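Long-range contacts in acyl-CoA dehydrogenase (Thermus thermophilus, PDB 2Z1Q), which probably catalyses the FAD-dependent oxidation of saturated acyl-CoA to 2,3-dehydroacyl-CoA, passing the electrons to an acceptor: residues 163-168 and 196-201; 172-177 and 237-242. All blocks are in the same frame, centred on the assembly; numbering follows the deposited sequence.

Interaction 1 of 2, residues 163-168 and 196-201; sequences RATLSE and KVDGEH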
ATOM      1  N   ARG B 163      18.252 -28.864  15.961  1.00 38.43           N
ATOM      2  CA  ARG B 163      19.234 -29.388  16.910  1.00 40.00           C
ATOM      3  C   ARG B 163      20.538 -29.909  16.313  1.00 39.43           C
ATOM      4  O   ARG B 163      20.591 -30.358  15.172  1.00 36.10           O
ATOM      5  CB  ARG B 163      18.583 -30.479  17.777  1.00 42.71           C
ATOM      6  CG  ARG B 163      17.843 -31.579  17.008  1.00 46.32           C
ATOM      7  CD  ARG B 163      16.760 -32.243  17.880  1.00 49.59           C
ATOM      8  NE  ARG B 163      15.879 -33.099  17.089  1.00 51.65           N
ATOM      9  CZ  ARG B 163      16.221 -34.306  16.652  1.00 53.57           C
ATOM     10  NH1 ARG B 163      17.419 -34.794  16.942  1.00 55.67           N
ATOM     11  NH2 ARG B 163      15.379 -35.018  15.910  1.00 54.50           N
ATOM     12  N   ALA B 164      21.590 -29.845  17.116  1.00 40.54           N
ATOM     13  CA  ALA B 164      22.898 -30.316  16.695  1.00 41.26           C
ATOM     14  C   ALA B 164      23.520 -31.115  17.830  1.00 41.94           C
ATOM     15  O   ALA B 164      23.644 -30.629  18.952  1.00 40.71           O
ATOM     16  CB  ALA B 164      23.793 -29.136  16.332  1.00 38.54           C
ATOM     17  N   THR B 165      23.893 -32.352  17.530  1.00 44.91           N
ATOM     18  CA  THR B 165      24.521 -33.224  18.517  1.00 48.31           C
ATOM     19  C   THR B 165      25.803 -33.834  17.963  1.00 49.67           C
ATOM     20  O   THR B 165      25.859 -34.250  16.803  1.00 48.16           O
ATOM     21  CB  THR B 165      23.581 -34.365  18.946  1.00 49.32           C
ATOM     22  OG1 THR B 165      22.970 -34.944  17.788  1.00 50.41           O
ATOM     23  CG2 THR B 165      22.509 -33.847  19.892  1.00 50.21           C
ATOM     24  N   LEU B 166      26.830 -33.878  18.805  1.00 52.33           N
ATOM     25  CA  LEU B 166      28.127 -34.432  18.425  1.00 55.40           C
ATOM     26  C   LEU B 166      28.077 -35.957  18.418  1.00 57.13           C
ATOM     27  O   LEU B 166      27.752 -36.576  19.430  1.00 57.27           O
ATOM     28  CB  LEU B 166      29.191 -33.968  19.412  1.00 56.61           C
ATOM     29  CG  LEU B 166      30.636 -34.274  19.024  1.00 57.65           C
ATOM     30  CD1 LEU B 166      30.955 -33.576  17.714  1.00 58.49           C
ATOM     31  CD2 LEU B 166      31.575 -33.803  20.121  1.00 57.11           C
ATOM     32  N   SER B 167      28.415 -36.555  17.279  1.00 58.93           N
ATOM     33  CA  SER B 167      28.404 -38.009  17.122  1.00 60.98           C
ATOM     34  C   SER B 167      29.320 -38.728  18.106  1.00 63.05           C
ATOM     35  O   SER B 167      30.173 -38.107  18.745  1.00 61.99           O
ATOM     36  CB  SER B 167      28.827 -38.377  15.706  1.00 60.39           C
ATOM     37  OG  SER B 167      30.144 -37.921  15.458  1.00 58.81           O
ATOM     38  N   GLU B 168      29.135 -40.044  18.208  1.00 65.72           N
ATOM     39  CA  GLU B 168      29.938 -40.873  19.102  1.00 68.57           C
ATOM     40  C   GLU B 168      31.403 -40.637  18.754  1.00 68.89           C
ATOM     41  O   GLU B 168      32.227 -40.340  19.626  1.00 68.38           O
ATOM     42  CB  GLU B 168      29.592 -42.354  18.907  1.00 70.56           C
ATOM     43  CG  GLU B 168      29.238 -43.108  20.189  1.00 73.92           C
ATOM     44  CD  GLU B 168      27.800 -42.878  20.649  1.00 75.95           C
ATOM     45  OE1 GLU B 168      26.872 -43.171  19.864  1.00 76.67           O
ATOM     46  OE2 GLU B 168      27.598 -42.409  21.792  1.00 76.94           O
ATOM     47  N   LYS B 196      21.253 -25.406  17.561  1.00 36.84           N
ATOM     48  CA  LYS B 196      21.739 -25.371  18.923  1.00 40.68           C
ATOM     49  C   LYS B 196      22.286 -26.731  19.328  1.00 42.05           C
ATOM     50  O   LYS B 196      21.628 -27.756  19.147  1.00 42.21           O
ATOM     51  CB  LYS B 196      20.617 -24.943  19.863  1.00 41.23           C
ATOM     52  CG  LYS B 196      20.161 -23.513  19.641  1.00 41.92           C
ATOM     53  CD  LYS B 196      18.940 -23.213  20.486  1.00 43.60           C
ATOM     54  CE  LYS B 196      18.507 -21.761  20.341  1.00 44.24           C
ATOM     55  NZ  LYS B 196      17.229 -21.502  21.064  1.00 45.08           N
ATOM     56  N   VAL B 197      23.505 -26.738  19.855  1.00 44.01           N
ATOM     57  CA  VAL B 197      24.130 -27.979  20.292  1.00 46.00           C
ATOM     58  C   VAL B 197      23.439 -28.401  21.582  1.00 46.83           C
ATOM     59  O   VAL B 197      23.408 -27.644  22.555  1.00 46.64           O
ATOM     60  CB  VAL B 197      25.646 -27.786  20.545  1.00 45.83           C
ATOM     61  CG1 VAL B 197      26.279 -29.100  20.970  1.00 46.01           C
ATOM     62  CG2 VAL B 197      26.314 -27.267  19.281  1.00 44.74           C
ATOM     63  N   ASP B 198      22.873 -29.606  21.577  1.00 49.03           N
ATOM     64  CA  ASP B 198      22.153 -30.125  22.738  1.00 50.48           C
ATOM     65  C   ASP B 198      20.980 -29.201  23.033  1.00 50.66           C
ATOM     66  O   ASP B 198      20.513 -29.112  24.168  1.00 50.13           O
ATOM     67  CB  ASP B 198      23.070 -30.190  23.966  1.00 51.66           C
ATOM     68  CG  ASP B 198      24.292 -31.061  23.740  1.00 53.58           C
ATOM     69  OD1 ASP B 198      25.157 -31.110  24.642  1.00 53.70           O
ATOM     70  OD2 ASP B 198      24.391 -31.693  22.663  1.00 53.23           O
ATOM     71  N   GLY B 199      20.523 -28.506  21.995  1.00 51.65           N
ATOM     72  CA  GLY B 199      19.408 -27.587  22.138  1.00 52.72           C
ATOM     73  C   GLY B 199      19.628 -26.501  23.175  1.00 52.85           C
ATOM     74  O   GLY B 199      18.793 -26.310  24.058  1.00 53.91           O
ATOM     75  N   GLU B 200      20.741 -25.783  23.090  1.00 52.18           N
ATOM     76  CA  GLU B 200      20.986 -24.733  24.067  1.00 52.03           C
ATOM     77  C   GLU B 200      22.070 -23.774  23.611  1.00 49.22           C
ATOM     78  O   GLU B 200      22.124 -22.631  24.060  1.00 49.43           O
ATOM     79  CB  GLU B 200      21.369 -25.354  25.416  1.00 54.32           C
ATOM     80  CG  GLU B 200      21.423 -24.366  26.582  1.00 58.02           C
ATOM     81  CD  GLU B 200      20.070 -23.736  26.893  1.00 60.11           C
ATOM     82  OE1 GLU B 200      19.113 -24.485  27.183  1.00 61.46           O
ATOM     83  OE2 GLU B 200      19.969 -22.490  26.848  1.00 61.94           O
ATOM     84  N   HIS B 201      22.923 -24.240  22.707  1.00 47.05           N
ATOM     85  CA  HIS B 201      24.013 -23.417  22.199  1.00 45.37           C
ATOM     86  C   HIS B 201      23.826 -23.032  20.744  1.00 42.83           C
ATOM     87  O   HIS B 201      24.191 -23.778  19.841  1.00 43.20           O
ATOM     88  CB  HIS B 201      25.337 -24.153  22.376  1.00 45.32           C
ATOM     89  CG  HIS B 201      25.572 -24.615  23.775  1.00 46.84           C
ATOM     90  ND1 HIS B 201      25.850 -25.928  24.090  1.00 47.23           N
ATOM     91  CD2 HIS B 201      25.519 -23.947  24.954  1.00 46.93           C
ATOM     92  CE1 HIS B 201      25.953 -26.050  25.401  1.00 47.38           C
ATOM     93  NE2 HIS B 201      25.756 -24.865  25.947  1.00 46.47           N
TER
HETATM   94  O   HOH W   1      26.750 -32.874  21.395  1.00 36.62           O
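Lys196 meets Ala164 through its backbone: the carbonyl O of Lys196 accepts from Ala164 N at 2.9 Å, with the donor standing 44° out of the carbonyl plane. The lysine side chain is extended and its NZ donates a hydrogen bond to the carbonyl O of Leu158. Val197 turns to the buried face of the sheet with Ala164. Its CG2 lies 4.3 Å from Ala164 CB, while its CA comes to 3.0 Å from Ala164 O in a CA-H...O contact; CG1, anti to the backbone N (chi1 -179°), is left beside the same oxygen. The residue pairs Arg163 with Lys196 and Ala164 with Val197 are two successive parallel bridges joining the start of strand 163-166 to the end of strand 190-197, in the beta domain that lies between the helical domains of the acyl-CoA dehydrogenase fold. Asp198 follows in a type II turn from Lys196 to Gly199, and Asp198 N donates to Ala164 O at 2.9 Å, so that this oxygen receives both an N-H and a CA-H. The Asp198 carboxylate crosses Thr165 at a slant, OD2 4.0 Å from Thr165 CG2. A water donates to Asp198 OD2 and accepts from Leu166 N, extending the pairing beyond the last direct bond.

Interaction 2 of 2, residues 172-177 and 237-242; sequences HYILNG and DVKVPV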
ATOM      1  N   HIS B 172      32.022 -35.587  13.687  1.00 60.69           N
ATOM      2  CA  HIS B 172      30.900 -34.954  13.000  1.00 58.63           C
ATOM      3  C   HIS B 172      29.796 -34.473  13.942  1.00 56.61           C
ATOM      4  O   HIS B 172      29.722 -34.882  15.099  1.00 56.77           O
ATOM      5  CB  HIS B 172      30.286 -35.920  11.982  1.00 60.07           C
ATOM      6  CG  HIS B 172      31.252 -36.414  10.950  1.00 62.57           C
ATOM      7  ND1 HIS B 172      32.290 -37.274  11.252  1.00 63.17           N
ATOM      8  CD2 HIS B 172      31.342 -36.166   9.622  1.00 63.36           C
ATOM      9  CE1 HIS B 172      32.975 -37.531  10.152  1.00 63.98           C
ATOM     10  NE2 HIS B 172      32.421 -36.872   9.150  1.00 64.48           N
ATOM     11  N   TYR B 173      28.947 -33.591  13.424  1.00 53.65           N
ATOM     12  CA  TYR B 173      27.804 -33.064  14.162  1.00 50.10           C
ATOM     13  C   TYR B 173      26.567 -33.499  13.379  1.00 48.02           C
ATOM     14  O   TYR B 173      26.551 -33.425  12.152  1.00 47.49           O
ATOM     15  CB  TYR B 173      27.862 -31.533  14.238  1.00 50.24           C
ATOM     16  CG  TYR B 173      28.544 -30.995  15.481  1.00 50.30           C
ATOM     17  CD1 TYR B 173      28.042 -31.271  16.750  1.00 49.62           C
ATOM     18  CD2 TYR B 173      29.692 -30.204  15.385  1.00 50.00           C
ATOM     19  CE1 TYR B 173      28.658 -30.779  17.895  1.00 50.52           C
ATOM     20  CE2 TYR B 173      30.318 -29.706  16.528  1.00 50.45           C
ATOM     21  CZ  TYR B 173      29.794 -29.997  17.778  1.00 50.74           C
ATOM     22  OH  TYR B 173      30.395 -29.506  18.915  1.00 51.66           O
ATOM     23  N   ILE B 174      25.547 -33.977  14.082  1.00 45.96           N
ATOM     24  CA  ILE B 174      24.324 -34.423  13.418  1.00 44.23           C
ATOM     25  C   ILE B 174      23.252 -33.350  13.534  1.00 42.60           C
ATOM     26  O   ILE B 174      22.850 -32.970  14.644  1.00 43.12           O
ATOM     27  CB  ILE B 174      23.784 -35.722  14.036  1.00 44.62           C
ATOM     28  CG1 ILE B 174      24.908 -36.748  14.159  1.00 44.60           C
ATOM     29  CG2 ILE B 174      22.657 -36.274  13.166  1.00 42.32           C
ATOM     30  CD1 ILE B 174      24.497 -38.014  14.868  1.00 47.28           C
ATOM     31  N   LEU B 175      22.787 -32.869  12.386  1.00 39.22           N
ATOM     32  CA  LEU B 175      21.778 -31.817  12.356  1.00 37.08           C
ATOM     33  C   LEU B 175      20.374 -32.289  12.010  1.00 35.36           C
ATOM     34  O   LEU B 175      20.162 -33.048  11.059  1.00 34.22           O
ATOM     35  CB  LEU B 175      22.189 -30.712  11.371  1.00 36.98           C
ATOM     36  CG  LEU B 175      23.399 -29.830  11.690  1.00 38.46           C
ATOM     37  CD1 LEU B 175      23.396 -28.615  10.773  1.00 37.00           C
ATOM     38  CD2 LEU B 175      23.340 -29.381  13.136  1.00 37.92           C
ATOM     39  N   ASN B 176      19.413 -31.811  12.794  1.00 32.59           N
ATOM     40  CA  ASN B 176      18.010 -32.138  12.594  1.00 32.65           C
ATOM     41  C   ASN B 176      17.135 -30.904  12.812  1.00 32.03           C
ATOM     42  O   ASN B 176      17.222 -30.229  13.844  1.00 31.99           O
ATOM     43  CB  ASN B 176      17.599 -33.269  13.547  1.00 32.05           C
ATOM     44  CG  ASN B 176      18.091 -34.631  13.082  1.00 31.99           C
ATOM     45  OD1 ASN B 176      17.608 -35.169  12.081  1.00 28.91           O
ATOM     46  ND2 ASN B 176      19.070 -35.186  13.795  1.00 33.42           N
ATOM     47  N   GLY B 177      16.289 -30.602  11.836  1.00 31.27           N
ATOM     48  CA  GLY B 177      15.416 -29.450  11.971  1.00 28.71           C
ATOM     49  C   GLY B 177      14.859 -28.993  10.642  1.00 27.41           C
ATOM     50  O   GLY B 177      15.126 -29.606   9.600  1.00 25.45           O
ATOM     51  N   ASP B 237      19.072 -35.927  10.035  1.00 36.94           N
ATOM     52  CA  ASP B 237      20.346 -36.546  10.386  1.00 39.51           C
ATOM     53  C   ASP B 237      21.470 -36.111   9.439  1.00 38.70           C
ATOM     54  O   ASP B 237      22.050 -36.937   8.733  1.00 38.35           O
ATOM     55  CB  ASP B 237      20.223 -38.077  10.374  1.00 42.11           C
ATOM     56  CG  ASP B 237      19.274 -38.598  11.441  1.00 44.30           C
ATOM     57  OD1 ASP B 237      19.349 -38.122  12.592  1.00 44.99           O
ATOM     58  OD2 ASP B 237      18.459 -39.490  11.129  1.00 46.25           O
ATOM     59  N   VAL B 238      21.779 -34.815   9.424  1.00 37.65           N
ATOM     60  CA  VAL B 238      22.838 -34.292   8.562  1.00 38.63           C
ATOM     61  C   VAL B 238      24.201 -34.311   9.263  1.00 40.22           C
ATOM     62  O   VAL B 238      24.365 -33.734  10.342  1.00 39.51           O
ATOM     63  CB  VAL B 238      22.532 -32.839   8.098  1.00 39.11           C
ATOM     64  CG1 VAL B 238      23.731 -32.254   7.383  1.00 37.14           C
ATOM     65  CG2 VAL B 238      21.323 -32.824   7.169  1.00 37.15           C
ATOM     66  N   LYS B 239      25.164 -34.992   8.640  1.00 40.99           N
ATOM     67  CA  LYS B 239      26.521 -35.104   9.169  1.00 41.98           C
ATOM     68  C   LYS B 239      27.339 -33.890   8.760  1.00 41.66           C
ATOM     69  O   LYS B 239      27.507 -33.607   7.576  1.00 41.12           O
ATOM     70  CB  LYS B 239      27.204 -36.368   8.635  1.00 45.04           C
ATOM     71  CG  LYS B 239      26.583 -37.677   9.092  1.00 49.42           C
ATOM     72  CD  LYS B 239      27.054 -38.073  10.481  1.00 54.43           C
ATOM     73  CE  LYS B 239      28.510 -38.509  10.465  1.00 56.40           C
ATOM     74  NZ  LYS B 239      28.709 -39.676   9.555  1.00 59.45           N
ATOM     75  N   VAL B 240      27.851 -33.176   9.753  1.00 42.06           N
ATOM     76  CA  VAL B 240      28.651 -31.991   9.505  1.00 41.86           C
ATOM     77  C   VAL B 240      29.975 -32.082  10.260  1.00 42.32           C
ATOM     78  O   VAL B 240      30.001 -32.178  11.489  1.00 40.99           O
ATOM     79  CB  VAL B 240      27.890 -30.718   9.936  1.00 42.38           C
ATOM     80  CG1 VAL B 240      28.740 -29.496   9.696  1.00 42.93           C
ATOM     81  CG2 VAL B 240      26.591 -30.600   9.145  1.00 43.43           C
ATOM     82  N   PRO B 241      31.092 -32.075   9.520  1.00 42.64           N
ATOM     83  CA  PRO B 241      32.425 -32.153  10.122  1.00 43.28           C
ATOM     84  C   PRO B 241      32.609 -31.099  11.213  1.00 44.43           C
ATOM     85  O   PRO B 241      32.212 -29.944  11.046  1.00 43.86           O
ATOM     86  CB  PRO B 241      33.348 -31.921   8.932  1.00 42.90           C
ATOM     87  CG  PRO B 241      32.598 -32.586   7.816  1.00 42.55           C
ATOM     88  CD  PRO B 241      31.175 -32.117   8.046  1.00 41.82           C
ATOM     89  N   VAL B 242      33.198 -31.503  12.331  1.00 43.78           N
ATOM     90  CA  VAL B 242      33.425 -30.591  13.433  1.00 45.62           C
ATOM     91  C   VAL B 242      34.076 -29.276  12.990  1.00 46.31           C
ATOM     92  O   VAL B 242      33.782 -28.219  13.548  1.00 46.79           O
ATOM     93  CB  VAL B 242      34.317 -31.239  14.501  1.00 46.77           C
ATOM     94  CG1 VAL B 242      34.441 -30.319  15.701  1.00 47.53           C
ATOM     95  CG2 VAL B 242      33.742 -32.581  14.907  1.00 47.56           C
TER
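Tyr173 and Val240, and Leu175 and Val238, face each other as hydrogen-bonded pairs of two antiparallel strands, their axes 4.2 Å apart at closest approach. At the Asp237 end the pairing is interrupted by a G1 beta bulge, Asp237 and Val238 both lying opposite Leu175. The buried face carries Tyr173, Leu175, Val238 and Val240, which pack as two facing pairs linked by a diagonal contact. Leu175 CB sits against Val238 CB at 3.9 Å, and its branch end slants across to the neighbouring valine, CD1 meeting Val240 CG2 at 4.1 Å; Leu175 thus fills the dip between the two valines. Val207 of strand 201-208 touches both valines, while Ile249 packs on Tyr173. At the far end Tyr173 CE2 lies 4.2 Å from Val242 CG1.

On the more open face, Lys239 bends at chi2, chi3 and chi4 and curls back on His172. Its CE presses on the imidazole at His172 CG, 3.5 Å away, and NZ lies over one face of the ring. Ile174 lies alongside Asp237, its CG2, anti to the backbone N, resting 3.6 Å from Asp237 CA at the bulge.

Asn176 holds the bulge residue Asp237 by two hydrogen bonds. Asn176 OD1 accepts from Asp237 N at 2.6 Å, with the donor 45° above the plane of the amide carbonyl, and Asn176 ND2 meets Asp237 OD1 from above the carboxylate plane at 3.2 Å. An alanine here would probably leave the Asp237 N-H without its side-chain acceptor and the carboxylate freer to turn, since both hydrogen bonds of the side-chain amide would go. The amide plane of Asn176 and the carboxylate plane of Asp237 stand at 90°.

In the fold
Interaction 1 joins strand 163-166 to the end of 190-197, and interaction 2 joins 172-183 to 238-241; the two strand pairs meet where 163-166 lies antiparallel beside 172-183. The order across this mixed sheet is therefore 190-197, 163-166, 172-183, 238-241, whereas along the chain the segments alternate: 163-168, 172-177, 196-201, 237-242. The contact centres are 9 Å apart, and Arg163 N to Asn176 O and Thr165 O to Ile174 N probably bond them directly. This part of the sheet lies about 34 and 33 Å from the chain's centre. The pairings tie together the beta domain away from the cofactor, the Leu175 side chain lying about 14 Å from a bound FAD.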